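Local coordinates for 43.8 kDa insecticidal crystal protein (Bacillus thuringiensis, PDB 4JP0) that forms one component of a binary insecticidal toxin active on western corn rootworm, and acts with Cry34Ab1 for maximal toxicity, at residues A[21-30]-A[74-82]; A[59-67]-A[192-200]. All coordinates share one frame; numbering follows the deposited sequence. Where two conformers were deposited one is given.

How the contacts relate
From the N terminus the chain runs through strand 18-22 into the loop 23-30. It then passes strand 43-52 and reaches strand 56-61 and its following turn. After strand 69-73 comes its partner, strand 76-80, and there contact 1 closes a loop back onto 21-30, within the lectin-like part. Contact 2 closes a much longer loop, in which helix 193-199 meets residues 59-67. The segments alternate along the chain, so the two loops cross. Contact 2 ties the N-terminal beta-trefoil to the toxin_10 part. The contact centres lie about 14 Å apart, and Asn-65 links them: its side chain bonds to Thr-21 OG1 and Tyr-22 O.

Contact 1: residues A[21-30]-A[74-82]; sequences TYLSLDDSGV and NDKINVSTY
Val-30 and Ile-77 form the close side of this contact. Their side chains lie side by side and point the same way, with Val-30 CG2 3.6 Å from Ile-77 CG2. The backbones are also joined here: Val-30 N donates to Ile-77 O over 2.8 Å, almost straight at 173°. One step along, Val-79 N donates to Ser-28 O over 2.9 Å. The two bonds flank Gly-29, whose CA comes within 3.7 Å of the CA of Asn-78. This is a single beta bridge, with no longer ladder. It joins the loop after strand 18-22 to strand 76-80, which pairs with strand 69-73 in a two-stranded hairpin of the ricin B-type beta-trefoil domain. Val-79 divides its two methyls. CG1, anti to the carbonyl carbon (chi1 -74°), meets Thr-21 CG2 tip to tip at 4.0 Å. CG2 packs against the loop carbonyls, Ser-28 O and, at 3.5 Å, Asp-26 O. Val-79 O, 3.7 Å from Asp-27 CA, is buried without a polar partner. Thr-21 OG1 itself bonds to Asn-65. Ser-28 OG accepts from Tyr-22 N and donates to Gly-29 O, so one hydroxyl spans the two ends of the loop. Toward Asp-26 and Asp-27 the contact loosens and the side chains are exposed. There a water accepts from Thr-81 N and donates only weakly to Asp-27 OD1.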
loop_
_atom_site.group_PDB
_atom_site.type_symbol
_atom_site.label_atom_id
_atom_site.label_comp_id
_atom_site.label_asym_id
_atom_site.label_seq_id
_atom_site.Cartn_x
_atom_site.Cartn_y
_atom_site.Cartn_z
ATOM N N THR A 21 3.212 12.712 28.213
ATOM C CA THR A 21 4.627 12.963 27.935
ATOM C C THR A 21 4.884 14.445 28.154
ATOM O O THR A 21 3.935 15.252 28.089
ATOM C CB THR A 21 5.010 12.650 26.474
ATOM O OG1 THR A 21 4.017 13.160 25.599
ATOM C CG2 THR A 21 5.020 11.186 26.200
ATOM N N TYR A 22 6.158 14.812 28.351
ATOM C CA TYR A 22 6.529 16.225 28.507
ATOM C C TYR A 22 6.528 16.795 27.086
ATOM O O TYR A 22 7.085 16.177 26.199
ATOM C CB TYR A 22 7.957 16.377 29.080
ATOM C CG TYR A 22 8.157 16.131 30.563
ATOM C CD1 TYR A 22 9.141 16.837 31.285
ATOM C CD2 TYR A 22 7.420 15.190 31.244
ATOM C CE1 TYR A 22 9.346 16.609 32.636
ATOM C CE2 TYR A 22 7.619 14.971 32.614
ATOM C CZ TYR A 22 8.576 15.681 33.288
ATOM O OH TYR A 22 8.765 15.454 34.631
ATOM N N LEU A 23 5.916 17.948 26.859
ATOM C CA LEU A 23 5.822 18.484 25.502
ATOM C C LEU A 23 7.131 18.945 24.900
ATOM O O LEU A 23 7.298 18.933 23.680
ATOM C CB LEU A 23 4.904 19.722 25.476
ATOM C CG LEU A 23 3.413 19.524 25.483
ATOM C CD1 LEU A 23 2.725 20.868 25.564
ATOM C CD2 LEU A 23 2.952 18.740 24.231
ATOM N N SER A 24 8.036 19.384 25.754
ATOM C CA SER A 24 9.242 20.028 25.292
ATOM C C SER A 24 10.451 19.102 25.211
ATOM O O SER A 24 11.556 19.565 24.892
ATOM C CB SER A 24 9.513 21.257 26.145
ATOM O OG SER A 24 8.582 22.265 25.785
ATOM N N LEU A 25 10.232 17.805 25.479
ATOM C CA LEU A 25 11.298 16.815 25.315
ATOM C C LEU A 25 10.827 15.790 24.283
ATOM O O LEU A 25 9.955 14.972 24.563
ATOM C CB LEU A 25 11.655 16.127 26.635
ATOM C CG LEU A 25 12.480 16.940 27.627
ATOM C CD1 LEU A 25 12.550 16.261 29.007
ATOM C CD2 LEU A 25 13.884 17.129 27.069
ATOM N N ASP A 26 11.412 15.814 23.089
ATOM C CA ASP A 26 10.916 14.918 22.052
ATOM C C ASP A 26 10.988 13.416 22.423
ATOM O O ASP A 26 10.120 12.662 22.020
ATOM C CB ASP A 26 11.615 15.167 20.727
ATOM C CG ASP A 26 10.929 16.254 19.888
ATOM O OD1 ASP A 26 10.029 16.980 20.376
ATOM O OD2 ASP A 26 11.235 16.440 18.703
ATOM N N ASP A 27 11.998 12.983 23.179
ATOM C CA ASP A 27 12.110 11.545 23.518
ATOM C C ASP A 27 11.554 11.200 24.887
ATOM O O ASP A 27 11.976 10.216 25.543
ATOM C CB ASP A 27 13.566 11.128 23.506
ATOM C CG ASP A 27 14.212 11.394 22.179
ATOM O OD1 ASP A 27 13.704 10.837 21.187
ATOM O OD2 ASP A 27 15.198 12.163 22.035
ATOM N N SER A 28 10.634 12.035 25.325
ATOM C CA SER A 28 10.020 11.903 26.632
ATOM C C SER A 28 9.583 10.510 27.017
ATOM O O SER A 28 8.975 9.784 26.205
ATOM C CB SER A 28 8.750 12.762 26.656
ATOM O OG SER A 28 8.210 12.808 27.964
ATOM N N GLY A 29 9.805 10.176 28.293
ATOM C CA GLY A 29 9.195 8.991 28.876
ATOM C C GLY A 29 7.710 9.275 29.050
ATOM O O GLY A 29 7.276 10.432 29.033
ATOM N N VAL A 30 6.920 8.223 29.226
ATOM C CA VAL A 30 5.500 8.343 29.509
ATOM C C VAL A 30 5.301 8.172 31.018
ATOM O O VAL A 30 5.815 7.229 31.611
ATOM C CB VAL A 30 4.695 7.260 28.781
ATOM C CG1 VAL A 30 3.193 7.394 29.123
ATOM C CG2 VAL A 30 4.907 7.379 27.288
ATOM N N ASN A 74 13.188 -1.914 28.567
ATOM C CA ASN A 74 13.376 -2.324 29.961
ATOM C C ASN A 74 12.186 -2.015 30.875
ATOM O O ASN A 74 12.327 -1.415 31.936
ATOM C CB ASN A 74 14.661 -1.680 30.488
ATOM C CG ASN A 74 15.903 -2.120 29.688
ATOM O OD1 ASN A 74 16.096 -3.312 29.459
ATOM N ND2 ASN A 74 16.732 -1.163 29.263
ATOM N N ASP A 75 11.002 -2.399 30.411
ATOM C CA ASP A 75 9.753 -2.273 31.172
ATOM C C ASP A 75 9.258 -0.877 31.374
ATOM O O ASP A 75 8.282 -0.683 32.085
ATOM C CB ASP A 75 9.851 -2.963 32.535
ATOM C CG ASP A 75 10.242 -4.422 32.410
ATOM O OD1 ASP A 75 9.743 -5.139 31.533
ATOM O OD2 ASP A 75 11.166 -4.864 33.273
ATOM N N LYS A 76 9.939 0.097 30.779
ATOM C CA LYS A 76 9.483 1.477 30.894
ATOM C C LYS A 76 8.970 1.883 29.530
ATOM O O LYS A 76 9.312 1.233 28.538
ATOM C CB LYS A 76 10.646 2.371 31.326
ATOM C CG LYS A 76 11.189 2.006 32.705
ATOM C CD LYS A 76 12.578 2.556 32.979
ATOM C CE LYS A 76 13.715 1.694 32.448
ATOM N NZ LYS A 76 13.968 0.472 33.258
ATOM N N ILE A 77 8.160 2.942 29.460
ATOM C CA ILE A 77 7.633 3.375 28.187
ATOM C C ILE A 77 8.116 4.786 27.934
ATOM O O ILE A 77 8.046 5.642 28.830
ATOM C CB ILE A 77 6.072 3.449 28.184
ATOM C CG1 ILE A 77 5.424 2.135 28.637
ATOM C CG2 ILE A 77 5.626 3.844 26.797
ATOM C CD1 ILE A 77 5.950 0.935 27.909
ATOM N N ASN A 78 8.600 5.028 26.728
ATOM C CA ASN A 78 8.878 6.366 26.293
ATOM C C ASN A 78 8.306 6.504 24.891
ATOM O O ASN A 78 7.622 5.588 24.415
ATOM C CB ASN A 78 10.407 6.675 26.338
ATOM C CG ASN A 78 11.163 5.958 25.261
ATOM O OD1 ASN A 78 10.607 5.128 24.552
ATOM N ND2 ASN A 78 12.448 6.289 25.105
ATOM N N VAL A 79 8.470 7.669 24.260
ATOM C CA VAL A 79 8.057 7.764 22.868
ATOM C C VAL A 79 9.302 7.796 22.003
ATOM O O VAL A 79 10.281 8.507 22.335
ATOM C CB VAL A 79 7.118 8.965 22.557
ATOM C CG1 VAL A 79 5.717 8.716 23.094
ATOM C CG2 VAL A 79 7.721 10.350 23.087
ATOM N N SER A 80 9.285 7.002 20.922
ATOM C CA SER A 80 10.427 6.960 20.015
ATOM C C SER A 80 9.943 6.975 18.573
ATOM O O SER A 80 8.776 6.699 18.285
ATOM C CB SER A 80 11.252 5.674 20.209
ATOM O OG SER A 80 11.705 5.498 21.536
ATOM N N THR A 81 10.847 7.276 17.661
ATOM C CA THR A 81 10.486 7.249 16.252
ATOM C C THR A 81 9.886 5.889 15.836
ATOM O O THR A 81 10.481 4.830 16.070
ATOM C CB THR A 81 11.742 7.533 15.420
ATOM O OG1 THR A 81 12.253 8.821 15.779
ATOM C CG2 THR A 81 11.403 7.641 13.930
ATOM N N TYR A 82 8.744 5.926 15.153
ATOM C CA TYR A 82 8.108 4.715 14.728
ATOM C C TYR A 82 9.038 3.924 13.857
ATOM O O TYR A 82 9.723 4.478 12.993
ATOM C CB TYR A 82 6.826 5.009 13.927
ATOM C CG TYR A 82 6.241 3.766 13.313
ATOM C CD1 TYR A 82 5.815 2.696 14.120
ATOM C CD2 TYR A 82 6.126 3.636 11.933
ATOM C CE1 TYR A 82 5.274 1.537 13.575
ATOM C CE2 TYR A 82 5.587 2.483 11.377
ATOM C CZ TYR A 82 5.171 1.438 12.201
ATOM O OH TYR A 82 4.623 0.311 11.647
HETATM O O HOH W 1 13.423 8.483 18.783
HETATM O O HOH W 2 7.203 4.601 31.634
#

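Contact 2: residues A[59-67]-A[192-200]; sequences ITSYAANNC and DKNTQIKTT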
loop_
_atom_site.group_PDB
_atom_site.type_symbol
_atom_site.label_atom_id
_atom_site.label_comp_id
_atom_site.label_asym_id
_atom_site.label_seq_id
_atom_site.Cartn_x
_atom_site.Cartn_y
_atom_site.Cartn_z
ATOM N N ILE A 59 0.530 3.218 19.259
ATOM C CA ILE A 59 -0.018 4.338 20.047
ATOM C C ILE A 59 0.889 5.569 19.828
ATOM O O ILE A 59 2.098 5.575 20.220
ATOM C CB ILE A 59 -0.056 3.950 21.531
ATOM C CG1 ILE A 59 -0.853 2.637 21.721
ATOM C CG2 ILE A 59 -0.600 5.146 22.369
ATOM C CD1 ILE A 59 -0.925 2.123 23.217
ATOM N N THR A 60 0.306 6.610 19.231
ATOM C CA THR A 60 1.087 7.741 18.737
ATOM C C THR A 60 0.836 8.996 19.510
ATOM O O THR A 60 -0.317 9.327 19.782
ATOM C CB THR A 60 0.683 8.020 17.289
ATOM O OG1 THR A 60 0.844 6.810 16.518
ATOM C CG2 THR A 60 1.597 9.093 16.637
ATOM N N SER A 61 1.905 9.689 19.871
ATOM C CA SER A 61 1.743 10.966 20.571
ATOM C C SER A 61 1.089 11.940 19.569
ATOM O O SER A 61 1.642 12.247 18.490
ATOM C CB SER A 61 3.103 11.481 21.026
ATOM O OG SER A 61 2.922 12.570 21.904
ATOM N N TYR A 62 -0.071 12.462 19.931
ATOM C CA TYR A 62 -0.835 13.224 18.944
ATOM C C TYR A 62 -0.347 14.646 18.800
ATOM O O TYR A 62 -0.626 15.480 19.639
ATOM C CB TYR A 62 -2.334 13.181 19.270
ATOM C CG TYR A 62 -3.201 13.898 18.250
ATOM C CD1 TYR A 62 -3.437 13.340 17.005
ATOM C CD2 TYR A 62 -3.755 15.141 18.531
ATOM C CE1 TYR A 62 -4.237 13.996 16.067
ATOM C CE2 TYR A 62 -4.542 15.792 17.622
ATOM C CZ TYR A 62 -4.769 15.239 16.385
ATOM O OH TYR A 62 -5.591 15.877 15.481
ATOM N N ALA A 63 0.423 14.906 17.740
ATOM C CA ALA A 63 0.943 16.242 17.452
ATOM C C ALA A 63 1.771 16.766 18.621
ATOM O O ALA A 63 1.761 17.978 18.937
ATOM C CB ALA A 63 -0.181 17.209 17.157
ATOM N N ALA A 64 2.450 15.837 19.288
ATOM C CA ALA A 64 3.426 16.199 20.299
ATOM C C ALA A 64 4.615 15.254 20.143
ATOM O O ALA A 64 4.459 14.169 19.580
ATOM C CB ALA A 64 2.848 16.072 21.667
ATOM N N ASN A 65 5.771 15.649 20.658
ATOM C CA ASN A 65 6.993 14.824 20.550
ATOM C C ASN A 65 7.248 14.335 19.137
ATOM O O ASN A 65 7.704 13.221 18.945
ATOM C CB ASN A 65 6.908 13.610 21.507
ATOM C CG ASN A 65 6.346 13.978 22.872
ATOM O OD1 ASN A 65 5.194 13.662 23.190
ATOM N ND2 ASN A 65 7.172 14.627 23.693
ATOM N N ASN A 66 6.980 15.186 18.149
ATOM C CA ASN A 66 7.199 14.821 16.745
ATOM C C ASN A 66 6.445 13.561 16.317
ATOM O O ASN A 66 6.878 12.826 15.394
ATOM C CB ASN A 66 8.724 14.722 16.436
ATOM C CG ASN A 66 9.046 14.958 14.975
ATOM O OD1 ASN A 66 8.416 15.786 14.305
ATOM N ND2 ASN A 66 10.012 14.208 14.460
ATOM N N CYS A 67 5.299 13.317 16.961
ATOM C CA CYS A 67 4.470 12.170 16.637
ATOM C C CYS A 67 5.259 10.872 16.781
ATOM O O CYS A 67 5.091 9.966 15.995
ATOM C CB CYS A 67 3.860 12.289 15.229
ATOM S SG CYS A 67 2.674 13.647 15.146
ATOM N N ASP A 192 5.371 19.001 8.172
ATOM C CA ASP A 192 5.861 18.577 9.473
ATOM C C ASP A 192 4.957 17.515 10.104
ATOM O O ASP A 192 3.806 17.441 9.804
ATOM C CB ASP A 192 6.061 19.731 10.444
ATOM C CG ASP A 192 4.791 20.285 10.935
ATOM O OD1 ASP A 192 4.234 21.128 10.282
ATOM O OD2 ASP A 192 4.326 19.898 11.959
ATOM N N LYS A 193 5.551 16.723 10.985
ATOM C CA LYS A 193 4.839 15.573 11.491
ATOM C C LYS A 193 3.605 16.001 12.282
ATOM O O LYS A 193 2.569 15.368 12.200
ATOM C CB LYS A 193 5.785 14.706 12.334
ATOM C CG LYS A 193 6.574 13.673 11.463
ATOM C CD LYS A 193 7.655 12.973 12.219
ATOM C CE LYS A 193 8.370 11.944 11.296
ATOM N NZ LYS A 193 7.474 10.816 11.067
ATOM N N ASN A 194 3.718 17.060 13.067
ATOM C CA ASN A 194 2.580 17.460 13.894
ATOM C C ASN A 194 1.439 17.955 13.040
ATOM O O ASN A 194 0.292 17.623 13.293
ATOM C CB ASN A 194 2.983 18.474 14.992
ATOM C CG ASN A 194 3.921 17.857 16.035
ATOM O OD1 ASN A 194 3.984 16.636 16.164
ATOM N ND2 ASN A 194 4.701 18.697 16.745
ATOM N N THR A 195 1.757 18.702 11.987
ATOM C CA THR A 195 0.729 19.196 11.107
ATOM C C THR A 195 0.129 18.045 10.300
ATOM O O THR A 195 -1.074 18.019 10.029
ATOM C CB THR A 195 1.292 20.237 10.150
ATOM O OG1 THR A 195 1.862 21.306 10.916
ATOM C CG2 THR A 195 0.154 20.911 9.396
ATOM N N GLN A 196 0.993 17.106 9.925
ATOM C CA GLN A 196 0.588 15.895 9.243
ATOM C C GLN A 196 -0.517 15.105 9.978
ATOM O O GLN A 196 -1.572 14.774 9.416
ATOM C CB GLN A 196 1.824 14.998 9.048
ATOM C CG GLN A 196 1.543 13.784 8.187
ATOM C CD GLN A 196 2.686 12.806 8.156
ATOM O OE1 GLN A 196 3.186 12.417 9.209
ATOM N NE2 GLN A 196 3.107 12.394 6.945
ATOM N N ILE A 197 -0.269 14.776 11.233
ATOM C CA ILE A 197 -1.253 14.000 11.955
ATOM C C ILE A 197 -2.569 14.782 12.212
ATOM O O ILE A 197 -3.613 14.179 12.374
ATOM C CB ILE A 197 -0.661 13.425 13.266
ATOM C CG1 ILE A 197 -1.480 12.197 13.697
ATOM C CG2 ILE A 197 -0.644 14.502 14.366
ATOM C CD1 ILE A 197 -0.750 11.298 14.681
ATOM N N LYS A 198 -2.495 16.112 12.289
ATOM C CA LYS A 198 -3.678 16.916 12.541
ATOM C C LYS A 198 -4.551 17.103 11.318
ATOM O O LYS A 198 -5.773 17.271 11.453
ATOM C CB LYS A 198 -3.272 18.299 13.098
ATOM C CG LYS A 198 -2.933 18.203 14.543
ATOM C CD LYS A 198 -2.251 19.456 15.084
ATOM C CE LYS A 198 -3.181 20.604 15.236
ATOM N NZ LYS A 198 -2.400 21.889 15.173
ATOM N N THR A 199 -3.945 17.031 10.142
ATOM C CA THR A 199 -4.664 17.312 8.921
ATOM C C THR A 199 -4.823 16.114 8.012
ATOM O O THR A 199 -5.788 16.062 7.270
ATOM C CB THR A 199 -4.020 18.465 8.111
ATOM O OG1 THR A 199 -2.681 18.114 7.735
ATOM C CG2 THR A 199 -3.885 19.718 8.981
ATOM N N THR A 200 -3.914 15.157 8.050
ATOM C CA THR A 200 -4.005 14.030 7.165
ATOM C C THR A 200 -3.526 12.748 7.859
ATOM O O THR A 200 -2.618 12.162 7.434
ATOM C CB THR A 200 -3.269 14.284 5.797
ATOM O OG1 THR A 200 -3.285 13.112 5.028
ATOM C CG2 THR A 200 -1.852 14.701 6.010
HETATM O O HOH W 3 -6.320 14.388 13.017
HETATM O O HOH W 4 6.842 18.074 18.559
HETATM O O HOH W 5 8.624 16.857 11.669
HETATM O O HOH W 6 4.960 10.315 12.784
#
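This contact joins two parts of the toxin: the turn after strand 56-61 of the beta-trefoil domain packs on helix 193-199 of the toxin_10 part. Ile-197 carries the apolar part of the contact. Its CG2 lies 3.5 Å from Cys-67 SG and also touches Ala-63. CG1, anti to the backbone N (chi1 -157°), turns to the Tyr-62 ring and carries CD1 on to Thr-60 CG2 at 3.8 Å. The ring crosses Ile-197 obliquely and Lys-198 at about a right angle, with Tyr-62 OH 3.7 Å from Lys-198 CG. Farther along its chain, Lys-198 CD rests 3.7 Å from Ala-63 CB. Asn-194 lays its amide against the Ala-63 backbone, OD1 being 3.3 Å from Ala-63 C. Beside it, the aliphatic part of Lys-193 passes Asn-66, with its CD 3.3 Å from Asn-66 O. Asp-192 is the N-cap of the helix, and its OD2 accepts from Thr-195 N. Waters bridge polar groups at both ends. One accepts from both Asn-66 N and Asn-194 ND2. At the Tyr-62 end another lies in the plane of the ring at its edge, 3.0 Å from Tyr-62 OH, and donates to Ile-197 O.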